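Local coordinates for guanidinopropionase (PDB 3NIQ), which hydrolyses 3-guanidinopropanoate to beta-alanine and urea, using two manganese ions in each subunit of a homohexamer of the arginase family, at residues R51-L64 and E284-L297. Sequence-based numbering, arbitrary orientation.
Sequences RAGARHGPREVRNL and EVSPPFDVGGATAL
Ala54 and Ser286 bring the two backbones within 4.1 Å, CA to CA, and from there helix 57-64 runs along to meet the start of helix 294-317 at Val61 and Ala296. In this arginase-type α/β fold, 284-297 follows the parallel-sheet strand 277-283, next to the dimanganese site: Glu284 OE2 accepts from the backbone N of His126, a manganese ligand. No direct hydrogen bond crosses the contact. Instead, Ala54 CA approaches Val285 O at 3.3 Å in a CA-H...O contact, and a water spans Arg51 O and Ser286 OG. Gly53 has backbone angles that call for glycine, and a CB would also strike Ser286 OG; at Gly57 the missing side chain lets Val285 O come close to CA. The compact, puckered ring of Pro287 packs against the turn between His56 and Glu60, its CG 3.4 Å from His56 O and 3.6 Å from Glu60 CG. Glu60 OE2 turns away to Asn63 of a second subunit. Further along, the small Ala296 lets the helices close up; its CB lies 3.8 Å from Leu64 CD2, while the Leu64 side chain crosses that of Leu297 at about a right angle, CD1 against CB. At the other end, Arg51 bends at chi3 (-49°), laying its guanidinium over one face of Phe289 in a cation-pi stack, planes 11° apart, while NH2 bonds Thr252 O. Ala52 O meets the edge of the same ring, 3.2 Å from Phe289 CE2.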
ATOM      1  N   ARG A  51       6.663  -1.589 -18.116  1.00 24.66           N
ATOM      2  CA  ARG A  51       5.711  -1.991 -17.066  1.00 24.65           C
ATOM      3  C   ARG A  51       4.311  -1.981 -17.640  1.00 23.71           C
ATOM      4  O   ARG A  51       3.804  -0.934 -18.019  1.00 24.93           O
ATOM      5  CB  ARG A  51       5.823  -1.080 -15.828  1.00 25.16           C
ATOM      6  CG  ARG A  51       7.247  -1.020 -15.272  1.00 26.55           C
ATOM      7  CD  ARG A  51       7.337  -0.417 -13.861  1.00 29.92           C
ATOM      8  NE  ARG A  51       6.617   0.847 -13.743  1.00 27.21           N
ATOM      9  CZ  ARG A  51       6.696   1.667 -12.698  1.00 29.88           C
ATOM     10  NH1 ARG A  51       7.483   1.385 -11.658  1.00 28.42           N
ATOM     11  NH2 ARG A  51       5.977   2.780 -12.692  1.00 24.86           N
ATOM     12  N   ALA A  52       3.703  -3.156 -17.771  1.00 22.08           N
ATOM     13  CA  ALA A  52       2.350  -3.238 -18.302  1.00 21.04           C
ATOM     14  C   ALA A  52       1.312  -2.946 -17.220  1.00 20.65           C
ATOM     15  O   ALA A  52       1.663  -2.724 -16.061  1.00 22.09           O
ATOM     16  CB  ALA A  52       2.119  -4.596 -18.936  1.00 19.44           C
ATOM     17  N   GLY A  53       0.036  -2.917 -17.591  1.00 18.47           N
ATOM     18  CA  GLY A  53      -1.014  -2.741 -16.605  1.00 17.53           C
ATOM     19  C   GLY A  53      -2.056  -1.713 -17.015  1.00 17.69           C
ATOM     20  O   GLY A  53      -3.125  -1.667 -16.424  1.00 17.22           O
ATOM     21  N   ALA A  54      -1.770  -0.933 -18.057  1.00 16.99           N
ATOM     22  CA  ALA A  54      -2.714   0.059 -18.589  1.00 16.89           C
ATOM     23  C   ALA A  54      -4.012  -0.573 -19.117  1.00 16.11           C
ATOM     24  O   ALA A  54      -5.018   0.116 -19.313  1.00 15.81           O
ATOM     25  CB  ALA A  54      -2.035   0.953 -19.678  1.00 15.88           C
ATOM     26  N   ARG A  55      -4.009  -1.892 -19.296  1.00 15.40           N
ATOM     27  CA  ARG A  55      -5.238  -2.598 -19.679  1.00 17.02           C
ATOM     28  C   ARG A  55      -6.349  -2.382 -18.652  1.00 17.30           C
ATOM     29  O   ARG A  55      -7.542  -2.460 -18.982  1.00 17.50           O
ATOM     30  CB  ARG A  55      -4.972  -4.104 -19.873  1.00 17.40           C
ATOM     31  CG  ARG A  55      -4.615  -4.854 -18.592  1.00 18.18           C
ATOM     32  CD  ARG A  55      -4.316  -6.347 -18.877  1.00 18.37           C
ATOM     33  NE  ARG A  55      -3.168  -6.520 -19.764  1.00 19.92           N
ATOM     34  CZ  ARG A  55      -2.759  -7.692 -20.247  1.00 23.50           C
ATOM     35  NH1 ARG A  55      -3.392  -8.823 -19.907  1.00 21.35           N
ATOM     36  NH2 ARG A  55      -1.701  -7.741 -21.046  1.00 21.72           N
ATOM     37  N   HIS A  56      -5.964  -2.099 -17.407  1.00 17.36           N
ATOM     38  CA  HIS A  56      -6.955  -1.857 -16.335  1.00 17.07           C
ATOM     39  C   HIS A  56      -7.384  -0.402 -16.200  1.00 17.12           C
ATOM     40  O   HIS A  56      -8.289  -0.072 -15.421  1.00 16.72           O
ATOM     41  CB  HIS A  56      -6.411  -2.355 -14.981  1.00 16.91           C
ATOM     42  CG  HIS A  56      -5.938  -3.777 -15.024  1.00 18.41           C
ATOM     43  ND1 HIS A  56      -6.804  -4.844 -15.133  1.00 19.03           N
ATOM     44  CD2 HIS A  56      -4.692  -4.304 -14.995  1.00 16.84           C
ATOM     45  CE1 HIS A  56      -6.114  -5.973 -15.138  1.00 19.51           C
ATOM     46  NE2 HIS A  56      -4.828  -5.673 -15.074  1.00 17.11           N
ATOM     47  N   GLY A  57      -6.727   0.475 -16.943  1.00 16.03           N
ATOM     48  CA  GLY A  57      -6.988   1.912 -16.806  1.00 16.07           C
ATOM     49  C   GLY A  57      -8.433   2.324 -16.991  1.00 15.47           C
ATOM     50  O   GLY A  57      -8.978   3.078 -16.179  1.00 15.32           O
ATOM     51  N   PRO A  58      -9.082   1.839 -18.058  1.00 15.34           N
ATOM     52  CA  PRO A  58     -10.443   2.298 -18.276  1.00 15.14           C
ATOM     53  C   PRO A  58     -11.411   1.923 -17.144  1.00 15.85           C
ATOM     54  O   PRO A  58     -12.301   2.708 -16.794  1.00 15.94           O
ATOM     55  CB  PRO A  58     -10.836   1.604 -19.582  1.00 15.62           C
ATOM     56  CG  PRO A  58      -9.524   1.431 -20.295  1.00 15.00           C
ATOM     57  CD  PRO A  58      -8.622   0.982 -19.162  1.00 15.83           C
ATOM     58  N   ARG A  59     -11.234   0.750 -16.557  1.00 15.56           N
ATOM     59  CA  ARG A  59     -12.106   0.374 -15.455  1.00 17.44           C
ATOM     60  C   ARG A  59     -11.935   1.334 -14.268  1.00 17.37           C
ATOM     61  O   ARG A  59     -12.914   1.782 -13.668  1.00 18.40           O
ATOM     62  CB  ARG A  59     -11.849  -1.060 -14.996  1.00 17.90           C
ATOM     63  CG  ARG A  59     -12.901  -1.507 -13.925  1.00 21.75           C
ATOM     64  CD  ARG A  59     -13.015  -2.990 -13.871  1.00 26.83           C
ATOM     65  NE  ARG A  59     -13.853  -3.479 -14.960  1.00 27.98           N
ATOM     66  CZ  ARG A  59     -13.949  -4.756 -15.316  1.00 29.94           C
ATOM     67  NH1 ARG A  59     -13.241  -5.688 -14.693  1.00 33.18           N
ATOM     68  NH2 ARG A  59     -14.740  -5.106 -16.322  1.00 28.19           N
ATOM     69  N   GLU A  60     -10.692   1.646 -13.913  1.00 16.69           N
ATOM     70  CA  GLU A  60     -10.495   2.460 -12.717  1.00 17.34           C
ATOM     71  C   GLU A  60     -10.793   3.928 -12.982  1.00 17.30           C
ATOM     72  O   GLU A  60     -11.238   4.658 -12.085  1.00 17.81           O
ATOM     73  CB  GLU A  60      -9.089   2.252 -12.135  1.00 16.55           C
ATOM     74  CG  GLU A  60      -8.857   0.799 -11.659  1.00 21.41           C
ATOM     75  CD  GLU A  60      -9.979   0.279 -10.771  1.00 25.03           C
ATOM     76  OE1 GLU A  60     -10.445   1.046  -9.898  1.00 20.85           O
ATOM     77  OE2 GLU A  60     -10.394  -0.890 -10.956  1.00 29.27           O
ATOM     78  N   VAL A  61     -10.547   4.382 -14.211  1.00 16.88           N
ATOM     79  CA  VAL A  61     -11.010   5.740 -14.572  1.00 17.35           C
ATOM     80  C   VAL A  61     -12.559   5.832 -14.537  1.00 18.34           C
ATOM     81  O   VAL A  61     -13.113   6.843 -14.099  1.00 19.93           O
ATOM     82  CB  VAL A  61     -10.427   6.226 -15.944  1.00 16.86           C
ATOM     83  CG1 VAL A  61     -11.105   7.522 -16.405  1.00 15.37           C
ATOM     84  CG2 VAL A  61      -8.917   6.465 -15.815  1.00 13.78           C
ATOM     85  N   ARG A  62     -13.261   4.791 -14.990  1.00 17.47           N
ATOM     86  CA  ARG A  62     -14.727   4.795 -14.875  1.00 18.70           C
ATOM     87  C   ARG A  62     -15.093   4.960 -13.411  1.00 19.04           C
ATOM     88  O   ARG A  62     -15.925   5.783 -13.052  1.00 18.95           O
ATOM     89  CB  ARG A  62     -15.362   3.486 -15.384  1.00 18.54           C
ATOM     90  CG  ARG A  62     -15.461   3.370 -16.905  1.00 19.70           C
ATOM     91  CD  ARG A  62     -16.372   2.216 -17.338  1.00 17.53           C
ATOM     92  NE  ARG A  62     -16.703   2.280 -18.762  1.00 22.11           N
ATOM     93  CZ  ARG A  62     -15.986   1.717 -19.738  1.00 23.27           C
ATOM     94  NH1 ARG A  62     -14.875   1.041 -19.452  1.00 18.33           N
ATOM     95  NH2 ARG A  62     -16.383   1.824 -21.006  1.00 21.48           N
ATOM     96  N   ASN A  63     -14.442   4.166 -12.578  1.00 20.25           N
ATOM     97  CA  ASN A  63     -14.707   4.169 -11.155  1.00 20.81           C
ATOM     98  C   ASN A  63     -14.549   5.534 -10.498  1.00 20.44           C
ATOM     99  O   ASN A  63     -15.478   6.038  -9.859  1.00 19.07           O
ATOM    100  CB  ASN A  63     -13.786   3.170 -10.491  1.00 21.60           C
ATOM    101  CG  ASN A  63     -14.319   2.719  -9.174  1.00 28.82           C
ATOM    102  OD1 ASN A  63     -14.242   3.438  -8.179  1.00 31.79           O
ATOM    103  ND2 ASN A  63     -14.917   1.529  -9.165  1.00 35.24           N
ATOM    104  N   LEU A  64     -13.369   6.132 -10.671  1.00 19.20           N
ATOM    105  CA  LEU A  64     -13.076   7.438 -10.103  1.00 19.48           C
ATOM    106  C   LEU A  64     -13.846   8.581 -10.750  1.00 19.64           C
ATOM    107  O   LEU A  64     -14.053   9.624 -10.113  1.00 18.36           O
ATOM    108  CB  LEU A  64     -11.565   7.727 -10.161  1.00 19.01           C
ATOM    109  CG  LEU A  64     -10.777   7.220  -8.951  1.00 17.24           C
ATOM    110  CD1 LEU A  64     -11.213   7.948  -7.626  1.00 18.87           C
ATOM    111  CD2 LEU A  64     -10.845   5.715  -8.757  1.00 16.75           C
ATOM    112  N   GLU A 284      -2.241   5.725 -20.713  1.00 15.56           N
ATOM    113  CA  GLU A 284      -1.145   5.259 -19.839  1.00 15.51           C
ATOM    114  C   GLU A 284      -1.480   5.277 -18.337  1.00 15.79           C
ATOM    115  O   GLU A 284      -0.580   5.138 -17.503  1.00 16.00           O
ATOM    116  CB  GLU A 284       0.199   6.002 -20.122  1.00 14.08           C
ATOM    117  CG  GLU A 284       0.773   5.829 -21.539  1.00 17.20           C
ATOM    118  CD  GLU A 284       1.315   4.421 -21.810  1.00 20.42           C
ATOM    119  OE1 GLU A 284       1.309   3.564 -20.892  1.00 22.93           O
ATOM    120  OE2 GLU A 284       1.717   4.154 -22.957  1.00 18.21           O
ATOM    121  N   VAL A 285      -2.752   5.438 -17.980  1.00 16.05           N
ATOM    122  CA  VAL A 285      -3.142   5.155 -16.585  1.00 16.30           C
ATOM    123  C   VAL A 285      -2.946   3.667 -16.305  1.00 16.59           C
ATOM    124  O   VAL A 285      -3.530   2.834 -16.973  1.00 17.11           O
ATOM    125  CB  VAL A 285      -4.602   5.548 -16.268  1.00 16.39           C
ATOM    126  CG1 VAL A 285      -4.952   5.200 -14.807  1.00 15.74           C
ATOM    127  CG2 VAL A 285      -4.819   7.086 -16.496  1.00 13.78           C
ATOM    128  N   SER A 286      -2.118   3.337 -15.318  1.00 17.82           N
ATOM    129  CA  SER A 286      -1.782   1.939 -15.055  1.00 17.04           C
ATOM    130  C   SER A 286      -2.082   1.575 -13.586  1.00 16.71           C
ATOM    131  O   SER A 286      -1.244   1.755 -12.706  1.00 15.64           O
ATOM    132  CB  SER A 286      -0.322   1.665 -15.428  1.00 17.77           C
ATOM    133  OG  SER A 286       0.009   0.298 -15.238  1.00 15.93           O
ATOM    134  N   PRO A 287      -3.306   1.088 -13.325  1.00 15.87           N
ATOM    135  CA  PRO A 287      -3.777   0.821 -11.950  1.00 15.80           C
ATOM    136  C   PRO A 287      -2.872  -0.051 -11.054  1.00 16.86           C
ATOM    137  O   PRO A 287      -2.771   0.239  -9.857  1.00 16.75           O
ATOM    138  CB  PRO A 287      -5.155   0.179 -12.163  1.00 15.65           C
ATOM    139  CG  PRO A 287      -5.666   0.896 -13.417  1.00 15.47           C
ATOM    140  CD  PRO A 287      -4.403   1.011 -14.312  1.00 15.09           C
ATOM    141  N   PRO A 288      -2.188  -1.068 -11.614  1.00 17.96           N
ATOM    142  CA  PRO A 288      -1.280  -1.836 -10.748  1.00 19.29           C
ATOM    143  C   PRO A 288      -0.130  -1.004 -10.170  1.00 20.45           C
ATOM    144  O   PRO A 288       0.464  -1.404  -9.185  1.00 21.62           O
ATOM    145  CB  PRO A 288      -0.732  -2.923 -11.684  1.00 19.15           C
ATOM    146  CG  PRO A 288      -1.768  -3.077 -12.731  1.00 18.29           C
ATOM    147  CD  PRO A 288      -2.264  -1.663 -12.965  1.00 18.02           C
ATOM    148  N   PHE A 289       0.190   0.140 -10.770  1.00 19.63           N
ATOM    149  CA  PHE A 289       1.225   0.993 -10.190  1.00 19.72           C
ATOM    150  C   PHE A 289       0.655   2.242  -9.560  1.00 19.47           C
ATOM    151  O   PHE A 289       1.405   3.156  -9.185  1.00 20.84           O
ATOM    152  CB  PHE A 289       2.285   1.324 -11.247  1.00 19.53           C
ATOM    153  CG  PHE A 289       2.978   0.099 -11.770  1.00 20.33           C
ATOM    154  CD1 PHE A 289       4.053  -0.446 -11.085  1.00 22.75           C
ATOM    155  CD2 PHE A 289       2.489  -0.563 -12.897  1.00 20.04           C
ATOM    156  CE1 PHE A 289       4.673  -1.604 -11.561  1.00 20.93           C
ATOM    157  CE2 PHE A 289       3.096  -1.712 -13.370  1.00 17.29           C
ATOM    158  CZ  PHE A 289       4.182  -2.222 -12.716  1.00 20.94           C
ATOM    159  N   ASP A 290      -0.667   2.293  -9.449  1.00 17.99           N
ATOM    160  CA  ASP A 290      -1.339   3.502  -8.937  1.00 18.08           C
ATOM    161  C   ASP A 290      -1.400   3.455  -7.416  1.00 19.39           C
ATOM    162  O   ASP A 290      -1.226   2.385  -6.812  1.00 19.09           O
ATOM    163  CB  ASP A 290      -2.728   3.632  -9.553  1.00 16.28           C
ATOM    164  CG  ASP A 290      -3.325   5.041  -9.427  1.00 16.25           C
ATOM    165  OD1 ASP A 290      -2.636   5.986  -9.002  1.00 14.60           O
ATOM    166  OD2 ASP A 290      -4.530   5.196  -9.728  1.00 20.07           O
ATOM    167  N   VAL A 291      -1.656   4.606  -6.795  1.00 19.92           N
ATOM    168  CA  VAL A 291      -1.693   4.687  -5.334  1.00 20.57           C
ATOM    169  C   VAL A 291      -3.037   5.245  -4.900  1.00 20.73           C
ATOM    170  O   VAL A 291      -3.313   6.437  -5.104  1.00 19.22           O
ATOM    171  CB  VAL A 291      -0.557   5.592  -4.790  1.00 21.63           C
ATOM    172  CG1 VAL A 291      -0.637   5.692  -3.284  1.00 21.12           C
ATOM    173  CG2 VAL A 291       0.824   5.063  -5.228  1.00 21.42           C
ATOM    174  N   GLY A 292      -3.868   4.384  -4.316  1.00 20.64           N
ATOM    175  CA  GLY A 292      -5.218   4.766  -3.874  1.00 21.27           C
ATOM    176  C   GLY A 292      -6.014   5.444  -4.979  1.00 21.66           C
ATOM    177  O   GLY A 292      -6.761   6.390  -4.724  1.00 20.73           O
ATOM    178  N   GLY A 293      -5.829   4.978  -6.217  1.00 20.48           N
ATOM    179  CA  GLY A 293      -6.543   5.528  -7.369  1.00 19.77           C
ATOM    180  C   GLY A 293      -6.221   6.981  -7.735  1.00 18.31           C
ATOM    181  O   GLY A 293      -7.002   7.617  -8.422  1.00 18.77           O
ATOM    182  N   ALA A 294      -5.085   7.507  -7.279  1.00 17.76           N
ATOM    183  CA  ALA A 294      -4.703   8.900  -7.572  1.00 16.98           C
ATOM    184  C   ALA A 294      -4.704   9.203  -9.062  1.00 16.42           C
ATOM    185  O   ALA A 294      -5.220  10.239  -9.490  1.00 17.30           O
ATOM    186  CB  ALA A 294      -3.297   9.249  -6.969  1.00 15.69           C
ATOM    187  N   THR A 295      -4.124   8.294  -9.847  1.00 15.75           N
ATOM    188  CA  THR A 295      -3.889   8.519 -11.279  1.00 15.24           C
ATOM    189  C   THR A 295      -5.200   8.323 -12.053  1.00 16.24           C
ATOM    190  O   THR A 295      -5.493   9.036 -13.041  1.00 16.07           O
ATOM    191  CB  THR A 295      -2.760   7.577 -11.811  1.00 15.60           C
ATOM    192  OG1 THR A 295      -1.631   7.611 -10.912  1.00 16.06           O
ATOM    193  CG2 THR A 295      -2.262   8.011 -13.212  1.00 15.37           C
ATOM    194  N   ALA A 296      -5.980   7.345 -11.607  1.00 15.52           N
ATOM    195  CA  ALA A 296      -7.353   7.161 -12.089  1.00 15.95           C
ATOM    196  C   ALA A 296      -8.171   8.449 -11.957  1.00 15.12           C
ATOM    197  O   ALA A 296      -8.884   8.842 -12.892  1.00 14.95           O
ATOM    198  CB  ALA A 296      -8.036   6.012 -11.327  1.00 14.92           C
ATOM    199  N   LEU A 297      -8.075   9.095 -10.802  1.00 14.94           N
ATOM    200  CA  LEU A 297      -8.774  10.373 -10.594  1.00 14.32           C
ATOM    201  C   LEU A 297      -8.207  11.491 -11.470  1.00 15.22           C
ATOM    202  O   LEU A 297      -8.959  12.278 -12.059  1.00 15.65           O
ATOM    203  CB  LEU A 297      -8.770  10.779  -9.113  1.00 14.07           C
ATOM    204  CG  LEU A 297      -9.446  12.128  -8.820  1.00 16.50           C
ATOM    205  CD1 LEU A 297     -10.928  12.075  -9.172  1.00 12.28           C
ATOM    206  CD2 LEU A 297      -9.233  12.555  -7.376  1.00 15.92           C
TER
HETATM  207  O   HOH W   1       1.468   0.340 -17.720  1.00 27.56           O